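Local atomic coordinates of putative TetR-family transcriptional regulator (Rhodococcus sp., PDB entry 2G3B), a protein that probably binds operator DNA as a dimeric transcriptional repressor of the TetR family. Residues G23-V26 with N27-A30; S75-D78 with R79-S83; D116-A119 with R120-A124; V134-Q137 with A138-E141. All coordinates share one frame; numbering follows the deposited sequence.

Interaction 1 of 4, residues G23-V26 with N27-A30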
loop_
_atom_site.group_PDB
_atom_site.type_symbol
_atom_site.label_atom_id
_atom_site.label_comp_id
_atom_site.label_asym_id
_atom_site.label_seq_id
_atom_site.Cartn_x
_atom_site.Cartn_y
_atom_site.Cartn_z
ATOM N N GLY A 23 12.139 15.116 3.327
ATOM C CA GLY A 23 11.929 16.531 3.007
ATOM C C GLY A 23 11.377 17.317 4.170
ATOM O O GLY A 23 11.244 18.559 4.079
ATOM N N LEU A 24 11.048 16.586 5.244
ATOM C CA LEU A 24 10.601 17.138 6.516
ATOM C C LEU A 24 11.804 17.675 7.284
ATOM O O LEU A 24 12.701 16.912 7.681
ATOM C CB LEU A 24 9.932 16.060 7.365
ATOM C CG LEU A 24 9.447 16.386 8.781
ATOM C CD1 LEU A 24 8.068 17.044 8.780
ATOM C CD2 LEU A 24 9.364 15.094 9.630
ATOM N N ARG A 25 11.792 18.979 7.532
ATOM C CA ARG A 25 12.835 19.594 8.279
ATOM C C ARG A 25 12.156 20.352 9.450
ATOM O O ARG A 25 11.169 21.084 9.252
ATOM C CB ARG A 25 13.614 20.530 7.351
ATOM C CG ARG A 25 14.573 19.859 6.331
ATOM C CD ARG A 25 15.564 20.933 5.782
ATOM N NE ARG A 25 16.619 21.332 6.737
ATOM C CZ ARG A 25 16.780 22.540 7.306
ATOM N NH1 ARG A 25 15.978 23.566 7.038
ATOM N NH2 ARG A 25 17.773 22.722 8.154
ATOM N N VAL A 26 12.660 20.136 10.656
ATOM C CA VAL A 26 12.147 20.822 11.882
ATOM C C VAL A 26 12.047 22.336 11.731
ATOM O O VAL A 26 11.035 22.954 12.110
ATOM C CB VAL A 26 13.008 20.445 13.101
ATOM C CG1 VAL A 26 12.783 21.387 14.292
ATOM C CG2 VAL A 26 12.721 18.983 13.493
ATOM N N ASN A 27 13.072 22.932 11.147
ATOM C CA ASN A 27 13.106 24.387 10.969
ATOM C C ASN A 27 12.030 24.888 10.041
ATOM O O ASN A 27 11.425 25.947 10.279
ATOM C CB ASN A 27 14.446 24.812 10.404
ATOM C CG ASN A 27 15.476 25.023 11.468
ATOM O OD1 ASN A 27 15.275 24.652 12.631
ATOM N ND2 ASN A 27 16.601 25.628 11.082
ATOM N N ASP A 28 11.784 24.124 8.971
ATOM C CA ASP A 28 10.748 24.500 8.024
ATOM C C ASP A 28 9.336 24.313 8.616
ATOM O O ASP A 28 8.491 25.237 8.527
ATOM C CB ASP A 28 10.914 23.745 6.693
ATOM C CG ASP A 28 12.275 24.000 6.041
ATOM O OD1 ASP A 28 12.819 25.135 6.144
ATOM O OD2 ASP A 28 12.806 23.068 5.412
ATOM N N VAL A 29 9.114 23.149 9.233
ATOM C CA VAL A 29 7.873 22.836 9.962
ATOM C C VAL A 29 7.582 23.908 10.996
ATOM O O VAL A 29 6.501 24.523 11.027
ATOM C CB VAL A 29 7.975 21.467 10.694
ATOM C CG1 VAL A 29 6.758 21.262 11.638
ATOM C CG2 VAL A 29 8.027 20.349 9.692
ATOM N N ALA A 30 8.569 24.167 11.833
ATOM C CA ALA A 30 8.393 25.215 12.835
ATOM C C ALA A 30 8.108 26.598 12.202
ATOM O O ALA A 30 7.219 27.328 12.666
ATOM C CB ALA A 30 9.586 25.214 13.755
#

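Interaction 2 of 4, residues S75-D78 with R79-S83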
loop_
_atom_site.group_PDB
_atom_site.type_symbol
_atom_site.label_atom_id
_atom_site.label_comp_id
_atom_site.label_asym_id
_atom_site.label_seq_id
_atom_site.Cartn_x
_atom_site.Cartn_y
_atom_site.Cartn_z
ATOM N N SER A 75 -26.874 1.294 11.145
ATOM C CA SER A 75 -26.550 -0.147 11.050
ATOM C C SER A 75 -25.051 -0.398 11.134
ATOM O O SER A 75 -24.260 0.552 11.048
ATOM C CB SER A 75 -27.148 -0.786 9.787
ATOM O OG SER A 75 -26.481 -0.308 8.615
ATOM N N ALA A 76 -24.639 -1.657 11.292
ATOM C CA ALA A 76 -23.194 -1.972 11.254
ATOM C C ALA A 76 -22.703 -1.742 9.836
ATOM O O ALA A 76 -21.599 -1.187 9.596
ATOM C CB ALA A 76 -22.930 -3.385 11.687
ATOM N N ARG A 77 -23.557 -2.116 8.886
ATOM C CA ARG A 77 -23.274 -1.867 7.487
ATOM C C ARG A 77 -23.034 -0.378 7.233
ATOM O O ARG A 77 -22.039 -0.024 6.604
ATOM C CB ARG A 77 -24.379 -2.433 6.581
ATOM C CG ARG A 77 -23.790 -2.828 5.279
ATOM C CD ARG A 77 -24.814 -3.218 4.283
ATOM N NE ARG A 77 -24.116 -3.299 3.011
ATOM C CZ ARG A 77 -24.217 -4.315 2.182
ATOM N NH1 ARG A 77 -25.027 -5.331 2.468
ATOM N NH2 ARG A 77 -23.537 -4.281 1.051
ATOM N N ASP A 78 -23.910 0.478 7.759
ATOM C CA ASP A 78 -23.762 1.937 7.633
ATOM C C ASP A 78 -22.416 2.425 8.172
ATOM O O ASP A 78 -21.708 3.151 7.478
ATOM C CB ASP A 78 -24.911 2.684 8.330
ATOM C CG ASP A 78 -26.276 2.426 7.676
ATOM O OD1 ASP A 78 -26.375 2.306 6.421
ATOM O OD2 ASP A 78 -27.257 2.313 8.439
ATOM N N ARG A 79 -22.040 1.957 9.362
ATOM C CA ARG A 79 -20.817 2.417 10.056
ATOM C C ARG A 79 -19.563 1.919 9.373
ATOM O O ARG A 79 -18.607 2.674 9.201
ATOM C CB ARG A 79 -20.814 2.035 11.562
ATOM C CG ARG A 79 -21.903 2.767 12.364
ATOM C CD ARG A 79 -21.832 2.502 13.877
ATOM N NE ARG A 79 -22.545 1.284 14.278
ATOM C CZ ARG A 79 -23.807 1.247 14.696
ATOM N NH1 ARG A 79 -24.526 2.370 14.793
ATOM N NH2 ARG A 79 -24.364 0.075 15.021
ATOM N N LEU A 80 -19.560 0.653 9.002
ATOM C CA LEU A 80 -18.465 0.083 8.233
ATOM C C LEU A 80 -18.256 0.723 6.875
ATOM O O LEU A 80 -17.122 0.959 6.466
ATOM C CB LEU A 80 -18.716 -1.399 7.981
ATOM C CG LEU A 80 -18.110 -2.484 8.837
ATOM C CD1 LEU A 80 -18.318 -3.769 8.053
ATOM C CD2 LEU A 80 -16.623 -2.232 9.071
ATOM N N THR A 81 -19.350 0.932 6.140
ATOM C CA THR A 81 -19.295 1.556 4.819
ATOM C C THR A 81 -18.736 2.966 4.923
ATOM O O THR A 81 -17.871 3.335 4.148
ATOM C CB THR A 81 -20.701 1.638 4.177
ATOM O OG1 THR A 81 -21.201 0.316 3.986
ATOM C CG2 THR A 81 -20.680 2.354 2.822
ATOM N N ARG A 82 -19.278 3.750 5.855
ATOM C CA ARG A 82 -18.840 5.144 6.041
ATOM C C ARG A 82 -17.348 5.206 6.388
ATOM O O ARG A 82 -16.618 6.069 5.904
ATOM C CB ARG A 82 -19.661 5.815 7.132
ATOM C CG ARG A 82 -19.118 7.194 7.554
ATOM C CD ARG A 82 -19.927 7.773 8.728
ATOM N NE ARG A 82 -21.356 7.667 8.448
ATOM C CZ ARG A 82 -22.191 6.884 9.119
ATOM N NH1 ARG A 82 -21.746 6.161 10.152
ATOM N NH2 ARG A 82 -23.476 6.844 8.764
ATOM N N SER A 83 -16.922 4.303 7.269
ATOM C CA SER A 83 -15.542 4.247 7.675
ATOM C C SER A 83 -14.605 3.969 6.500
ATOM O O SER A 83 -13.665 4.758 6.261
ATOM C CB SER A 83 -15.349 3.214 8.771
ATOM O OG SER A 83 -13.961 2.982 8.898
HETATM O O HOH W 1 -22.602 -0.887 1.940
#

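Interaction 3 of 4, residues D116-A119 with R120-A124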
loop_
_atom_site.group_PDB
_atom_site.type_symbol
_atom_site.label_atom_id
_atom_site.label_comp_id
_atom_site.label_asym_id
_atom_site.label_seq_id
_atom_site.Cartn_x
_atom_site.Cartn_y
_atom_site.Cartn_z
ATOM N N ASP A 116 7.607 0.911 14.795
ATOM C CA ASP A 116 6.800 0.743 16.036
ATOM C C ASP A 116 5.648 1.779 16.130
ATOM O O ASP A 116 4.509 1.410 16.367
ATOM C CB ASP A 116 7.677 0.771 17.309
ATOM C CG ASP A 116 8.376 -0.565 17.562
ATOM O OD1 ASP A 116 8.072 -1.571 16.873
ATOM O OD2 ASP A 116 9.197 -0.620 18.472
ATOM N N PRO A 117 5.937 3.074 15.953
ATOM C CA PRO A 117 4.798 4.004 15.937
ATOM C C PRO A 117 3.755 3.699 14.848
ATOM O O PRO A 117 2.564 3.767 15.131
ATOM C CB PRO A 117 5.439 5.407 15.671
ATOM C CG PRO A 117 6.854 5.237 15.779
ATOM C CD PRO A 117 7.237 3.774 15.857
ATOM N N LEU A 118 4.197 3.422 13.619
ATOM C CA LEU A 118 3.257 3.128 12.536
ATOM C C LEU A 118 2.400 1.906 12.870
ATOM O O LEU A 118 1.215 1.886 12.562
ATOM C CB LEU A 118 4.004 2.866 11.211
ATOM C CG LEU A 118 3.195 2.528 9.943
ATOM C CD1 LEU A 118 2.075 3.572 9.668
ATOM C CD2 LEU A 118 4.129 2.391 8.750
ATOM N N ALA A 119 3.019 0.879 13.433
ATOM C CA ALA A 119 2.300 -0.350 13.852
ATOM C C ALA A 119 1.235 -0.009 14.890
ATOM O O ALA A 119 0.103 -0.508 14.841
ATOM C CB ALA A 119 3.284 -1.381 14.406
ATOM N N ARG A 120 1.577 0.898 15.804
ATOM C CA ARG A 120 0.646 1.233 16.898
ATOM C C ARG A 120 -0.484 2.017 16.321
ATOM O O ARG A 120 -1.621 1.785 16.704
ATOM C CB ARG A 120 1.334 2.062 17.986
ATOM C CG ARG A 120 2.195 1.219 18.971
ATOM C CD ARG A 120 2.720 2.054 20.147
ATOM N NE ARG A 120 3.712 3.074 19.769
ATOM C CZ ARG A 120 5.042 2.946 19.858
ATOM N NH1 ARG A 120 5.619 1.830 20.264
ATOM N NH2 ARG A 120 5.813 3.954 19.495
ATOM N N THR A 121 -0.186 2.981 15.430
ATOM C CA THR A 121 -1.266 3.785 14.846
ATOM C C THR A 121 -2.138 2.923 13.937
ATOM O O THR A 121 -3.353 3.002 13.995
ATOM C CB THR A 121 -0.682 5.057 14.144
ATOM O OG1 THR A 121 0.048 5.779 15.117
ATOM C CG2 THR A 121 -1.786 5.975 13.595
ATOM N N THR A 122 -1.524 2.047 13.137
ATOM C CA THR A 122 -2.294 1.162 12.252
ATOM C C THR A 122 -3.191 0.248 13.111
ATOM O O THR A 122 -4.380 0.024 12.770
ATOM C CB THR A 122 -1.362 0.300 11.369
ATOM O OG1 THR A 122 -0.567 1.161 10.581
ATOM C CG2 THR A 122 -2.157 -0.675 10.447
ATOM N N ALA A 123 -2.662 -0.212 14.249
ATOM C CA ALA A 123 -3.427 -1.098 15.144
ATOM C C ALA A 123 -4.676 -0.407 15.679
ATOM O O ALA A 123 -5.714 -1.018 15.812
ATOM C CB ALA A 123 -2.554 -1.618 16.277
ATOM N N ALA A 124 -4.577 0.900 15.960
ATOM C CA ALA A 124 -5.720 1.684 16.404
ATOM C C ALA A 124 -6.808 1.785 15.303
ATOM O O ALA A 124 -7.991 1.613 15.578
ATOM C CB ALA A 124 -5.227 3.089 16.848
#

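Interaction 4 of 4, residues V134-Q137 with A138-E141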
loop_
_atom_site.group_PDB
_atom_site.type_symbol
_atom_site.label_atom_id
_atom_site.label_comp_id
_atom_site.label_asym_id
_atom_site.label_seq_id
_atom_site.Cartn_x
_atom_site.Cartn_y
_atom_site.Cartn_z
ATOM N N VAL A 134 -17.052 -7.223 15.493
ATOM C CA VAL A 134 -17.461 -8.003 16.706
ATOM C C VAL A 134 -18.850 -7.595 17.199
ATOM O O VAL A 134 -19.671 -8.450 17.614
ATOM C CB VAL A 134 -16.489 -7.807 17.930
ATOM C CG1 VAL A 134 -16.936 -8.712 19.091
ATOM C CG2 VAL A 134 -15.021 -8.112 17.560
ATOM N N GLN A 135 -19.101 -6.286 17.210
ATOM C CA GLN A 135 -20.403 -5.770 17.710
ATOM C C GLN A 135 -21.496 -6.345 16.811
ATOM O O GLN A 135 -22.523 -6.833 17.263
ATOM C CB GLN A 135 -20.450 -4.217 17.687
ATOM C CG GLN A 135 -19.521 -3.462 18.738
ATOM C CD GLN A 135 -19.560 -4.056 20.162
ATOM O OE1 GLN A 135 -20.629 -4.435 20.675
ATOM N NE2 GLN A 135 -18.388 -4.101 20.822
ATOM N N ALA A 136 -21.236 -6.311 15.517
ATOM C CA ALA A 136 -22.208 -6.779 14.515
ATOM C C ALA A 136 -22.380 -8.307 14.545
ATOM O O ALA A 136 -23.417 -8.836 14.179
ATOM C CB ALA A 136 -21.776 -6.312 13.105
ATOM N N GLN A 137 -21.362 -9.040 14.956
ATOM C CA GLN A 137 -21.570 -10.489 15.075
ATOM C C GLN A 137 -22.472 -10.814 16.262
ATOM O O GLN A 137 -23.257 -11.783 16.202
ATOM C CB GLN A 137 -20.244 -11.249 15.118
ATOM C CG GLN A 137 -19.381 -11.090 13.835
ATOM C CD GLN A 137 -18.093 -11.887 13.922
ATOM O OE1 GLN A 137 -17.411 -11.831 14.928
ATOM N NE2 GLN A 137 -17.763 -12.637 12.873
ATOM N N ALA A 138 -22.417 -9.990 17.316
ATOM C CA ALA A 138 -23.308 -10.173 18.481
ATOM C C ALA A 138 -24.795 -9.917 18.105
ATOM O O ALA A 138 -25.675 -10.638 18.505
ATOM C CB ALA A 138 -22.852 -9.295 19.669
ATOM N N THR A 139 -25.054 -8.883 17.309
ATOM C CA THR A 139 -26.404 -8.619 16.795
ATOM C C THR A 139 -26.791 -9.565 15.657
ATOM O O THR A 139 -27.977 -9.695 15.355
ATOM C CB THR A 139 -26.507 -7.206 16.187
ATOM O OG1 THR A 139 -25.724 -7.182 14.994
ATOM C CG2 THR A 139 -26.034 -6.131 17.155
ATOM N N GLY A 140 -25.807 -10.186 15.005
ATOM C CA GLY A 140 -26.042 -11.035 13.831
ATOM C C GLY A 140 -26.128 -10.329 12.479
ATOM O O GLY A 140 -26.607 -10.909 11.490
ATOM N N GLU A 141 -25.671 -9.084 12.407
ATOM C CA GLU A 141 -25.595 -8.368 11.111
ATOM C C GLU A 141 -24.485 -8.909 10.187
ATOM O O GLU A 141 -24.484 -8.663 8.972
ATOM C CB GLU A 141 -25.417 -6.869 11.338
ATOM C CG GLU A 141 -26.535 -6.249 12.182
ATOM C CD GLU A 141 -26.233 -4.819 12.584
ATOM O OE1 GLU A 141 -25.810 -4.583 13.745
ATOM O OE2 GLU A 141 -26.398 -3.927 11.724
#

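Interaction 1 of 4, residues G23-V26 with N27-A30
Arg-25 and Asp-28 face each other across the first turn of helix 26-33. The side chain of Arg-25 bends at chi3 (74°), which swings the guanidinium back toward the aspartate, so that Asp-28 OD2 lies at its edge, near its plane. Arg-25 NH1 lies 3.6 Å from Asp-28 OD2, a loose salt bridge. The guanidinium and carboxylate planes are 64° apart, so the two groups do not pair flat. OD2 also rests against the aliphatic part of the arginine, with Asp-28 OD2 3.3 Å from Arg-25 CB. A leucine in place of Asp-28 would probably leave the Arg-25 guanidinium without its mate and free to turn. On another side of the turn Leu-24 CG stands anti to the backbone N (chi1 177°). This brings Leu-24 CD1 to 3.4 Å from Val-29 CG2, a tight methyl contact. Both side chains also pack on helix 2-23. Val-26 and Val-29 touch Leu-40 of helix 37-44. The backbone fixes the turn. Val-29 N donates to Arg-25 O at 2.9 Å, almost straight, and Ala-30 N donates to Val-26 O at 2.8 Å. Arg-25 is the N-cap residue of helix 26-33, the first helix of the predicted helix-turn-helix of TetR-family DNA-binding domains.

Interaction 2 of 4, residues S75-D78 with R79-S83
Arg-79 folds back over the start of its own helix and lays its guanidinium over the carbonyl of Ser-75. Its CG lies beside the backbone N (chi1 -67°) and the chain bends at chi3 (-86°). Ser-75 O then sits 3.7 Å above the Arg-79 guanidinium plane, over its centre. Ser-75 O also takes the bond from Arg-79 N at 3.1 Å. Asp-78 works at the other side of this first turn. Asp-78 OD2 accepts from Ser-75 N at 2.9 Å, met on the anti side, somewhat out of the carboxylate plane. Asp-78 N in turn donates to Ser-75 OG, although the place of that hydroxyl is less sure. These two bonds make a capping box, which ties off the N-terminus of helix 76-86. One turn on, Asp-78 O receives Arg-82 N, and one face of the Arg-82 guanidinium lies over this oxygen, which is offset toward its rim. Thr-81 grips Arg-77 O twice, through Thr-81 N at 2.9 Å and Thr-81 OG1 at 2.8 Å, from opposite faces of the carbonyl plane. A water joins Thr-81 OG1 to Arg-77 NE, whose guanidinium also forms a salt bridge with Asp-185. A valine in place of Thr-81 would probably cost the water the hydroxyl it donates to, and leave Arg-77 O with one grip fewer. Leu-80 N closes on Ala-76 O at 2.8 Å, while Ala-76 packs on Ala-136 and Leu-80 on Ile-129 of helix 115-139.

Interaction 3 of 4, residues D116-A119 with R120-A124
Residues 116-119 and 120-124 run on as one unbroken helix, and each backbone bond joins a residue to the fourth one back. Arg-120 N donates to Asp-116 O at 3.0 Å. Thr-121 N donates to Pro-117 O and Ala-123 N to Ala-119 O. The carbonyl of Leu-118 is held twice. Thr-122 N and Thr-122 OG1 each reach Leu-118 O at 2.8 Å, from opposite faces of its plane. The hydroxyl takes this place because OG1 lies beside its own backbone N (chi1 -60°). From there Thr-122 OG1 also lies 3.7 Å from Leu-118 CD1, where the leucine and threonine side chains cross at an angle. Arg-120 curls back toward the start of the segment. Its chain bends at chi3 (-68°), and one guanidinium face comes to rest on the backbone. Asp-116 O is 3.8 Å above the Arg-120 guanidinium plane, over its centre, and Pro-117 N is nearer the rim. Arg-120 NH2 lies 3.9 Å from Pro-117 CD, and Arg-120 NH1 lies 3.8 Å from Asp-116 CB. The Asp-116 carboxylate is not in contact with the guanidinium. Arg-120 pairs instead with Glu-52 of helix 47-66. Thr-121 OG1 bonds to Asn-56 of that helix, and Pro-117 packs on its Leu-55. Leu-118 and Thr-122 turn to Trp-101 of helix 92-110, and both also pack on Glu-170 of the second subunit.

Interaction 4 of 4, residues V134-Q137 with A138-E141
Thr-139 and Gly-140 close the last turn of helix 115-139 on the carbonyl of Ala-136. Before that, Ala-138 N donates to Val-134 O at 3.2 Å, and Thr-139 N to Gln-135 O at 3.3 Å in the carbonyl plane. Ala-136 O then becomes the shared acceptor. Gly-140 N and Glu-141 N each lie 2.9 Å from Ala-136 O, but both bonds are weak. Gly-140 N also makes a weak bond to Gln-137 O. Thr-139 OG1 stands between its backbone N and carbonyl carbon (chi1 69°). Thr-139 OG1 lies 3.0 Å from Ala-136 O and 2.9 Å from Glu-141 OE1. Gly-140 has positive phi (85°), where a side chain would jam against the carbonyl oxygen before it. Ala-136 CB meets Glu-141 CB at 4.1 Å. The polar ends of the longer side chains look elsewhere. Gln-137 NE2 bonds to Leu-146 O and Ser-143 O, Gln-135 NE2 to Asp-131, and Glu-141 OE2 to Ala-76 N. The helix thus ends by spreading several bent bonds over one carbonyl, while Gln-137 and Glu-141 tie the helix end to backbone atoms elsewhere.

How the interactions relate
Interactions 2 and 4 are the pair that touch. Glu-141 OE2 lies 2.9 Å from Ala-76 N, a probable hydrogen bond, and Ala-76 CB packs 3.5 Å from Ala-136 CB. The start of helix 76-86 thus meets the end of helix 115-139. Interactions 3 and 4 share helix 115-139, with centres 26 Å apart. Interaction 3 lies nearest the middle of the chain, and the side chain of Thr-121 is about 6 Å from a bound glycerol, probably from the crystallisation liquor. Interaction 1 sits apart in the predicted DNA-binding motif, its centre 23 Å from that of interaction 3 and 46 Å from that of interaction 4.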